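Local coordinates for mitochondrial RNA-binding protein 1 (Trypanosoma brucei, PDB 2GIA) that binds guide RNA as part of a complex with its partner MRP2 and probably acts as a matchmaker between guide RNA and messenger RNA in mitochondrial RNA editing, at residues B[25-29]-B[40-44]; B[77-83]-B[98-102]; B[104-110]-B[123-129]. One frame throughout, in Å; residues are numbered along the deposited sequence.

Contact 1: residues B[25-29]-B[40-44]; sequences GTMTR and SQYPQ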
loop_
_atom_site.group_PDB
_atom_site.type_symbol
_atom_site.label_atom_id
_atom_site.label_comp_id
_atom_site.label_asym_id
_atom_site.label_seq_id
_atom_site.Cartn_x
_atom_site.Cartn_y
_atom_site.Cartn_z
ATOM N N GLY B 25 34.709 -3.061 3.284
ATOM C CA GLY B 25 33.469 -3.277 4.019
ATOM C C GLY B 25 32.725 -2.022 4.462
ATOM O O GLY B 25 33.321 -0.963 4.699
ATOM N N THR B 26 31.399 -2.146 4.589
ATOM C CA THR B 26 30.565 -1.025 5.015
ATOM C C THR B 26 29.297 -1.543 5.651
ATOM O O THR B 26 28.900 -2.691 5.438
ATOM C CB THR B 26 30.063 -0.187 3.794
ATOM O OG1 THR B 26 29.307 -1.062 2.922
ATOM C CG2 THR B 26 31.230 0.423 3.011
ATOM N N MET B 27 28.677 -0.687 6.453
ATOM C CA MET B 27 27.362 -0.988 7.003
ATOM C C MET B 27 26.548 0.199 6.451
ATOM O O MET B 27 26.865 1.355 6.721
ATOM C CB MET B 27 27.337 -0.995 8.542
ATOM C CG MET B 27 25.948 -1.474 9.105
ATOM S SD MET B 27 24.685 -0.140 9.011
ATOM C CE MET B 27 25.136 0.825 10.486
ATOM N N THR B 28 25.495 -0.065 5.666
ATOM C CA THR B 28 24.730 1.066 5.103
ATOM C C THR B 28 23.351 1.062 5.754
ATOM O O THR B 28 22.734 0.010 5.872
ATOM C CB THR B 28 24.523 0.880 3.540
ATOM O OG1 THR B 28 25.798 0.855 2.900
ATOM C CG2 THR B 28 23.669 2.016 2.960
ATOM N N ARG B 29 22.878 2.219 6.164
ATOM C CA ARG B 29 21.565 2.301 6.838
ATOM C C ARG B 29 20.663 3.284 6.116
ATOM O O ARG B 29 21.112 4.372 5.765
ATOM C CB ARG B 29 21.756 2.823 8.299
ATOM C CG ARG B 29 20.417 2.948 9.089
ATOM C CD ARG B 29 20.616 3.522 10.517
ATOM N NE ARG B 29 21.315 2.519 11.312
ATOM C CZ ARG B 29 22.285 2.786 12.179
ATOM N NH1 ARG B 29 22.856 1.799 12.843
ATOM N NH2 ARG B 29 22.672 4.034 12.389
ATOM N N SER B 40 22.767 6.648 5.799
ATOM C CA SER B 40 24.044 6.610 6.514
ATOM C C SER B 40 24.907 5.449 6.111
ATOM O O SER B 40 24.425 4.425 5.600
ATOM C CB SER B 40 23.767 6.493 8.047
ATOM O OG SER B 40 23.034 7.607 8.468
ATOM N N GLN B 41 26.220 5.609 6.272
ATOM C CA GLN B 41 27.068 4.490 5.993
ATOM C C GLN B 41 28.288 4.549 6.910
ATOM O O GLN B 41 28.840 5.629 7.107
ATOM C CB GLN B 41 27.564 4.486 4.562
ATOM C CG GLN B 41 28.234 3.140 4.241
ATOM C CD GLN B 41 28.773 3.101 2.812
ATOM O OE1 GLN B 41 29.804 3.696 2.497
ATOM N NE2 GLN B 41 28.061 2.394 1.940
ATOM N N TYR B 42 28.686 3.390 7.430
ATOM C CA TYR B 42 29.850 3.292 8.327
ATOM C C TYR B 42 30.901 2.389 7.714
ATOM O O TYR B 42 30.583 1.303 7.278
ATOM C CB TYR B 42 29.429 2.668 9.648
ATOM C CG TYR B 42 28.290 3.381 10.338
ATOM C CD1 TYR B 42 28.501 4.031 11.537
ATOM C CD2 TYR B 42 26.986 3.383 9.806
ATOM C CE1 TYR B 42 27.479 4.669 12.218
ATOM C CE2 TYR B 42 25.933 4.038 10.496
ATOM C CZ TYR B 42 26.214 4.674 11.716
ATOM O OH TYR B 42 25.256 5.279 12.487
ATOM N N PRO B 43 32.174 2.827 7.665
ATOM C CA PRO B 43 33.251 1.998 7.096
ATOM C C PRO B 43 33.500 0.841 8.061
ATOM O O PRO B 43 33.353 1.005 9.284
ATOM C CB PRO B 43 34.464 2.935 7.093
ATOM C CG PRO B 43 33.909 4.305 7.222
ATOM C CD PRO B 43 32.660 4.160 8.060
ATOM N N GLN B 44 33.858 -0.322 7.541
ATOM C CA GLN B 44 34.165 -1.449 8.414
ATOM C C GLN B 44 35.404 -1.032 9.235
ATOM O O GLN B 44 36.251 -0.296 8.727
ATOM C CB GLN B 44 34.510 -2.688 7.583
ATOM C CG GLN B 44 34.997 -3.870 8.368
ATOM C CD GLN B 44 35.084 -5.125 7.478
ATOM O OE1 GLN B 44 34.361 -5.240 6.490
ATOM N NE2 GLN B 44 35.959 -6.058 7.832
HETATM O O HOH W 1 20.397 6.400 8.405
HETATM O O HOH W 2 25.025 2.936 15.023
#
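Met27 pairs with Tyr42 and Arg29 with Ser40 as antiparallel hydrogen-bonded pairs, the two strand segments running at 168° with their axes 4.6 Å apart. Thr26 CA and Gln41 CA add C-H...O contacts to the carbonyls of Tyr42 and Met27. On the face carrying Met27, Arg29, Ser40 and Tyr42, the Met27 side chain runs alongside the Tyr42 ring; turns at chi2 and chi3 bring Met27 CE to 3.2 Å from Tyr42 CD2, while the sulfur sits obliquely, 5.3 Å from the ring centroid, in a Met-aromatic contact. Arg29 NH2 gives Tyr42 OH a weak, bent bond (2.9 Å), with guanidinium and ring planes 65° apart; its NE turns to Glu14 in a salt bridge. On the other face Gln41, extended with CG anti to the backbone N (chi1 -169°), reaches across to Thr28: Gln41 NE2 donates to Thr28 OG1 (2.9 Å) almost straight and in the amide plane. Thr26 CG2 packs 3.6 Å from Gln41 OE1, which accepts from Trp123 NE1. Both amide ends are thus engaged, fixing the rotation of the group. This is the pairing of a beta hairpin, formed by strands 26-33 and 36-43 in the centre of a four-stranded antiparallel sheet.

Contact 2: residues B[77-83]-B[98-102]; sequences LVGVCKE and DFEKS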
loop_
_atom_site.group_PDB
_atom_site.type_symbol
_atom_site.label_atom_id
_atom_site.label_comp_id
_atom_site.label_asym_id
_atom_site.label_seq_id
_atom_site.Cartn_x
_atom_site.Cartn_y
_atom_site.Cartn_z
ATOM N N LEU B 77 12.594 9.597 -5.472
ATOM C CA LEU B 77 13.221 8.278 -5.464
ATOM C C LEU B 77 12.184 7.214 -5.808
ATOM O O LEU B 77 12.486 6.247 -6.505
ATOM C CB LEU B 77 13.840 7.968 -4.080
ATOM C CG LEU B 77 14.953 8.896 -3.556
ATOM C CD1 LEU B 77 15.808 8.149 -2.514
ATOM C CD2 LEU B 77 15.810 9.469 -4.686
ATOM N N VAL B 78 10.949 7.374 -5.315
ATOM C CA VAL B 78 9.928 6.386 -5.661
ATOM C C VAL B 78 9.668 6.492 -7.183
ATOM O O VAL B 78 9.529 5.469 -7.868
ATOM C CB VAL B 78 8.632 6.634 -4.850
ATOM C CG1 VAL B 78 7.501 5.719 -5.371
ATOM C CG2 VAL B 78 8.934 6.281 -3.378
ATOM N N GLY B 79 9.629 7.718 -7.702
ATOM C CA GLY B 79 9.450 7.904 -9.131
ATOM C C GLY B 79 10.541 7.204 -9.960
ATOM O O GLY B 79 10.278 6.711 -11.078
ATOM N N VAL B 80 11.774 7.174 -9.453
ATOM C CA VAL B 80 12.864 6.477 -10.163
ATOM C C VAL B 80 12.588 4.975 -10.097
ATOM O O VAL B 80 12.779 4.252 -11.076
ATOM C CB VAL B 80 14.275 6.779 -9.500
ATOM C CG1 VAL B 80 15.345 5.746 -9.991
ATOM C CG2 VAL B 80 14.726 8.175 -9.859
ATOM N N CYS B 81 12.132 4.496 -8.944
ATOM C CA CYS B 81 11.819 3.062 -8.816
ATOM C C CYS B 81 10.730 2.638 -9.805
ATOM O O CYS B 81 10.758 1.516 -10.378
ATOM C CB CYS B 81 11.292 2.758 -7.401
ATOM S SG CYS B 81 12.643 2.824 -6.158
ATOM N N LYS B 82 9.771 3.546 -9.969
ATOM C CA LYS B 82 8.602 3.332 -10.840
ATOM C C LYS B 82 8.888 3.646 -12.293
ATOM O O LYS B 82 8.015 3.471 -13.158
ATOM C CB LYS B 82 7.459 4.201 -10.318
ATOM C CG LYS B 82 6.797 3.584 -9.072
ATOM C CD LYS B 82 5.724 4.495 -8.481
ATOM C CE LYS B 82 4.961 3.760 -7.374
ATOM N NZ LYS B 82 4.288 2.537 -7.941
ATOM N N GLU B 83 10.112 4.104 -12.552
ATOM C CA GLU B 83 10.566 4.443 -13.891
ATOM C C GLU B 83 9.819 5.626 -14.512
ATOM O O GLU B 83 9.616 5.677 -15.718
ATOM C CB GLU B 83 10.480 3.190 -14.803
ATOM C CG GLU B 83 11.230 2.018 -14.189
ATOM C CD GLU B 83 11.180 0.725 -14.983
ATOM O OE1 GLU B 83 11.773 -0.254 -14.500
ATOM O OE2 GLU B 83 10.560 0.671 -16.068
ATOM N N ASP B 98 23.295 11.627 -7.057
ATOM C CA ASP B 98 22.369 11.165 -8.089
ATOM C C ASP B 98 21.821 9.816 -7.643
ATOM O O ASP B 98 22.580 8.960 -7.127
ATOM C CB ASP B 98 23.088 10.892 -9.435
ATOM C CG ASP B 98 23.328 12.165 -10.252
ATOM O OD1 ASP B 98 22.962 13.247 -9.773
ATOM O OD2 ASP B 98 23.890 12.069 -11.360
ATOM N N PHE B 99 20.541 9.586 -7.910
ATOM C CA PHE B 99 19.961 8.277 -7.624
ATOM C C PHE B 99 19.408 7.789 -8.974
ATOM O O PHE B 99 18.595 8.497 -9.616
ATOM C CB PHE B 99 18.781 8.400 -6.620
ATOM C CG PHE B 99 18.115 7.084 -6.313
ATOM C CD1 PHE B 99 16.862 6.777 -6.842
ATOM C CD2 PHE B 99 18.739 6.158 -5.436
ATOM C CE1 PHE B 99 16.220 5.559 -6.500
ATOM C CE2 PHE B 99 18.117 4.932 -5.081
ATOM C CZ PHE B 99 16.846 4.623 -5.610
ATOM N N GLU B 100 19.799 6.580 -9.403
ATOM C CA GLU B 100 19.266 6.088 -10.676
ATOM C C GLU B 100 19.044 4.589 -10.648
ATOM O O GLU B 100 19.619 3.874 -9.810
ATOM C CB GLU B 100 20.194 6.458 -11.836
ATOM C CG GLU B 100 21.640 6.116 -11.608
ATOM C CD GLU B 100 22.535 6.850 -12.633
ATOM O OE1 GLU B 100 23.534 7.428 -12.229
ATOM O OE2 GLU B 100 22.228 6.851 -13.842
ATOM N N LYS B 101 18.214 4.109 -11.564
ATOM C CA LYS B 101 17.886 2.679 -11.619
ATOM C C LYS B 101 18.826 2.007 -12.590
ATOM O O LYS B 101 19.072 2.546 -13.668
ATOM C CB LYS B 101 16.418 2.487 -12.056
ATOM C CG LYS B 101 15.906 1.013 -12.010
ATOM C CD LYS B 101 14.382 0.979 -12.060
ATOM C CE LYS B 101 13.830 -0.426 -11.774
ATOM N NZ LYS B 101 12.357 -0.318 -11.695
ATOM N N SER B 102 19.410 0.879 -12.184
ATOM C CA SER B 102 20.335 0.142 -13.043
ATOM C C SER B 102 19.711 -1.213 -13.408
ATOM O O SER B 102 18.614 -1.540 -12.949
ATOM C CB SER B 102 21.648 -0.090 -12.310
ATOM O OG SER B 102 21.465 -1.032 -11.274
#
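The Phe99 ring reaches in between Leu77 and Val80, whose methyls come to it obliquely from opposite sides of its plane. Val80 CG1 lies 3.6 Å from Phe99 CE1, and Leu77 CD2 is as close to Phe99 CD1; the leucine and phenylalanine side chains cross at about a right angle. With CG anti to the backbone N (chi1 178°), the ring projects from the strand toward the helix. Val80, one turn beyond Leu77, also touches the strand backbone, its CG1 being 3.7 Å from Lys101 N and 4.0 Å from Lys101 CB. Beyond this apolar patch Lys101 stretches out fully extended along the end of the helix. Lys101 NZ donates to Cys81 O at 2.8 Å and forms a salt bridge with Glu83 OE1 at 2.9 Å, meeting that oxygen on the anti side and 18° out of the carboxylate plane. The lysine therefore meets a carbonyl of the last turn, where its positive charge probably also complements the negative end of the helix dipole. Glu83 is placed for this by a Schellman motif: its phi is positive and its N bonds back to Val80 O. Farther out, Tyr106 lies with its ring nearly parallel to that of Phe99 and offers OH to Lys101 NZ as a weak partner, while Leu135 of helix 130-145 also packs on Phe99. Helix segment 77-81 runs at 23° to strand segment 98-101: a Schellman-capped helix packed on a face of an antiparallel sheet, as in the Whirly/PC4-like folds to which the MRP family belongs.

Contact 3: residues B[104-110]-B[123-129]; sequences QGYHLHG and WSVKFDN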
loop_
_atom_site.group_PDB
_atom_site.type_symbol
_atom_site.label_atom_id
_atom_site.label_comp_id
_atom_site.label_asym_id
_atom_site.label_seq_id
_atom_site.Cartn_x
_atom_site.Cartn_y
_atom_site.Cartn_z
ATOM N N GLN B 104 20.794 -4.105 -12.462
ATOM C CA GLN B 104 20.787 -4.974 -11.276
ATOM C C GLN B 104 20.046 -4.419 -10.043
ATOM O O GLN B 104 19.716 -5.177 -9.105
ATOM C CB GLN B 104 22.216 -5.299 -10.865
ATOM C CG GLN B 104 23.027 -6.026 -11.934
ATOM C CD GLN B 104 22.474 -7.404 -12.226
ATOM O OE1 GLN B 104 22.247 -8.200 -11.306
ATOM N NE2 GLN B 104 22.251 -7.699 -13.509
ATOM N N GLY B 105 19.775 -3.113 -10.040
ATOM C CA GLY B 105 19.119 -2.523 -8.888
ATOM C C GLY B 105 19.131 -1.015 -8.909
ATOM O O GLY B 105 18.613 -0.409 -9.873
ATOM N N TYR B 106 19.711 -0.399 -7.875
ATOM C CA TYR B 106 19.760 1.067 -7.797
ATOM C C TYR B 106 21.151 1.522 -7.399
ATOM O O TYR B 106 21.871 0.793 -6.713
ATOM C CB TYR B 106 18.713 1.592 -6.787
ATOM C CG TYR B 106 17.298 1.252 -7.234
ATOM C CD1 TYR B 106 16.598 2.089 -8.121
ATOM C CD2 TYR B 106 16.688 0.094 -6.806
ATOM C CE1 TYR B 106 15.301 1.755 -8.578
ATOM C CE2 TYR B 106 15.371 -0.258 -7.262
ATOM C CZ TYR B 106 14.703 0.577 -8.138
ATOM O OH TYR B 106 13.429 0.253 -8.552
ATOM N N HIS B 107 21.511 2.736 -7.814
ATOM C CA HIS B 107 22.854 3.246 -7.538
ATOM C C HIS B 107 22.682 4.664 -7.022
ATOM O O HIS B 107 22.050 5.497 -7.679
ATOM C CB HIS B 107 23.635 3.240 -8.868
ATOM C CG HIS B 107 25.079 3.627 -8.747
ATOM N ND1 HIS B 107 25.861 3.908 -9.847
ATOM C CD2 HIS B 107 25.886 3.738 -7.666
ATOM C CE1 HIS B 107 27.101 4.178 -9.447
ATOM N NE2 HIS B 107 27.139 4.078 -8.129
ATOM N N LEU B 108 23.241 4.945 -5.844
ATOM C CA LEU B 108 23.153 6.302 -5.246
ATOM C C LEU B 108 24.645 6.715 -5.205
ATOM O O LEU B 108 25.474 5.976 -4.690
ATOM C CB LEU B 108 22.573 6.233 -3.818
ATOM C CG LEU B 108 22.628 7.552 -3.019
ATOM C CD1 LEU B 108 21.700 8.605 -3.650
ATOM C CD2 LEU B 108 22.255 7.271 -1.548
ATOM N N HIS B 109 24.990 7.875 -5.764
ATOM C CA HIS B 109 26.413 8.225 -5.847
ATOM C C HIS B 109 26.657 9.711 -6.062
ATOM O O HIS B 109 25.803 10.418 -6.609
ATOM C CB HIS B 109 27.063 7.402 -6.979
ATOM C CG HIS B 109 26.449 7.644 -8.338
ATOM N ND1 HIS B 109 26.906 8.624 -9.195
ATOM C CD2 HIS B 109 25.377 7.088 -8.950
ATOM C CE1 HIS B 109 26.139 8.662 -10.277
ATOM N NE2 HIS B 109 25.199 7.741 -10.155
ATOM N N GLY B 110 27.815 10.169 -5.581
ATOM C CA GLY B 110 28.198 11.566 -5.753
ATOM C C GLY B 110 29.238 12.005 -4.744
ATOM O O GLY B 110 30.064 11.213 -4.271
ATOM N N TRP B 123 31.666 9.112 -3.457
ATOM C CA TRP B 123 31.026 8.003 -2.747
ATOM C C TRP B 123 30.003 7.317 -3.681
ATOM O O TRP B 123 29.404 7.963 -4.535
ATOM C CB TRP B 123 30.308 8.577 -1.540
ATOM C CG TRP B 123 29.609 7.537 -0.662
ATOM C CD1 TRP B 123 30.183 6.481 -0.003
ATOM C CD2 TRP B 123 28.229 7.507 -0.342
ATOM N NE1 TRP B 123 29.223 5.797 0.721
ATOM C CE2 TRP B 123 28.011 6.414 0.526
ATOM C CE3 TRP B 123 27.137 8.305 -0.701
ATOM C CZ2 TRP B 123 26.743 6.098 1.039
ATOM C CZ3 TRP B 123 25.873 7.994 -0.191
ATOM C CH2 TRP B 123 25.690 6.898 0.667
ATOM N N SER B 124 29.840 6.015 -3.507
ATOM C CA SER B 124 28.917 5.245 -4.322
ATOM C C SER B 124 28.384 4.067 -3.502
ATOM O O SER B 124 29.171 3.390 -2.850
ATOM C CB SER B 124 29.654 4.674 -5.539
ATOM O OG SER B 124 28.847 3.729 -6.216
ATOM N N VAL B 125 27.072 3.828 -3.543
ATOM C CA VAL B 125 26.518 2.642 -2.864
ATOM C C VAL B 125 25.433 2.085 -3.806
ATOM O O VAL B 125 24.710 2.859 -4.473
ATOM C CB VAL B 125 25.955 2.977 -1.461
ATOM C CG1 VAL B 125 24.813 3.974 -1.564
ATOM C CG2 VAL B 125 25.492 1.675 -0.767
ATOM N N LYS B 126 25.330 0.759 -3.877
ATOM C CA LYS B 126 24.379 0.119 -4.787
ATOM C C LYS B 126 23.450 -0.751 -3.977
ATOM O O LYS B 126 23.846 -1.235 -2.939
ATOM C CB LYS B 126 25.136 -0.763 -5.798
ATOM C CG LYS B 126 25.996 0.034 -6.834
ATOM C CD LYS B 126 26.626 -0.940 -7.817
ATOM C CE LYS B 126 27.589 -0.293 -8.790
ATOM N NZ LYS B 126 26.979 0.919 -9.337
ATOM N N PHE B 127 22.217 -0.926 -4.448
ATOM C CA PHE B 127 21.213 -1.784 -3.771
ATOM C C PHE B 127 20.805 -2.688 -4.912
ATOM O O PHE B 127 19.923 -2.332 -5.709
ATOM C CB PHE B 127 20.032 -0.918 -3.334
ATOM C CG PHE B 127 20.428 0.166 -2.315
ATOM C CD1 PHE B 127 20.384 -0.107 -0.951
ATOM C CD2 PHE B 127 20.843 1.428 -2.745
ATOM C CE1 PHE B 127 20.750 0.880 -0.000
ATOM C CE2 PHE B 127 21.211 2.436 -1.800
ATOM C CZ PHE B 127 21.163 2.160 -0.444
ATOM N N ASP B 128 21.411 -3.864 -4.961
ATOM C CA ASP B 128 21.156 -4.796 -6.063
ATOM C C ASP B 128 20.408 -6.057 -5.641
ATOM O O ASP B 128 20.431 -6.436 -4.474
ATOM C CB ASP B 128 22.501 -5.196 -6.721
ATOM C CG ASP B 128 23.124 -4.051 -7.524
ATOM O OD1 ASP B 128 22.410 -3.065 -7.801
ATOM O OD2 ASP B 128 24.312 -4.145 -7.899
ATOM N N ASN B 129 19.771 -6.703 -6.607
ATOM C CA ASN B 129 19.048 -7.940 -6.329
ATOM C C ASN B 129 18.050 -7.814 -5.171
ATOM O O ASN B 129 17.232 -6.893 -5.174
ATOM C CB ASN B 129 20.082 -9.044 -6.084
ATOM C CG ASN B 129 21.071 -9.107 -7.216
ATOM O OD1 ASN B 129 20.675 -9.126 -8.386
ATOM N ND2 ASN B 129 22.343 -9.089 -6.898
HETATM O O HOH W 3 18.167 -7.525 -10.097
HETATM O O HOH W 4 23.111 -0.767 -9.221
#
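The His107 ring is covered on both faces: Lys126 NZ stands 3.1 Å above the plane over its centre, and His109 CD2 lies over the opposite face at 3.3 Å. At the ring's edge are Val125 O and Ser124, whose OG is hydrogen-bonded to His107 NE2 at 2.6 Å; either group could be the donor. His107 leaves its strand with CG anti to the backbone N (chi1 -175°), which carries the ring across toward the serine, and a final bend at chi4 swings the lysine ammonium over it. His109 is in turn tied through NE2 to Glu100 OE1, so its ring is held from the neighbouring strand. On the other sheet face Leu108 CD2 approaches the Trp123 ring obliquely, 3.9 Å from Trp123 CZ3, while Val125 CB lies over one face of that indole, whose NE1 end points to Gln41 of the other sheet. Tyr106 and Phe127 share this side; the tyrosine OH is bonded to Glu136 of helix 130-145. The strand segments 105-109 and 123-128 run antiparallel at 168°, with paired backbone bonds at Tyr106-Phe127, Leu108-Val125 and Gly110-Trp123. At the far end Asn129 N donates to Gln104 O (2.9 Å), and a water donates to Asp128 OD1 (2.8 Å) and, weakly, to Tyr106 O, bridging the two strands. These are adjacent inner strands of the five-stranded antiparallel sheet, with histidines, Ser124 and Lys126 on the outer side and an apolar face turned to the other sheet and helix 130-145.

Overall arrangement
Along the chain the three contacts follow in series. Contact 1 belongs to the four-stranded antiparallel sheet, contact 3 to the five-stranded one; contact 2 packs helix 71-81 against strand 96-101, the neighbour of strand 105-109 in that second sheet. Contacts 2 and 3, with centres about 11 Å apart, therefore share a sheet and meet through Glu100-His109 and the Tyr106 hydroxyl. Contacts 1 and 3, centres about 13 Å apart, join the two sheets, Thr28 packing on Val125. Contacts 1 and 2, centres about 22 Å apart, do not touch and lie on opposite sides of the chain's centre. Contact 3 thus bridges the two sheets and the helical layer of a single compact domain, consistent with a PC4-like fold.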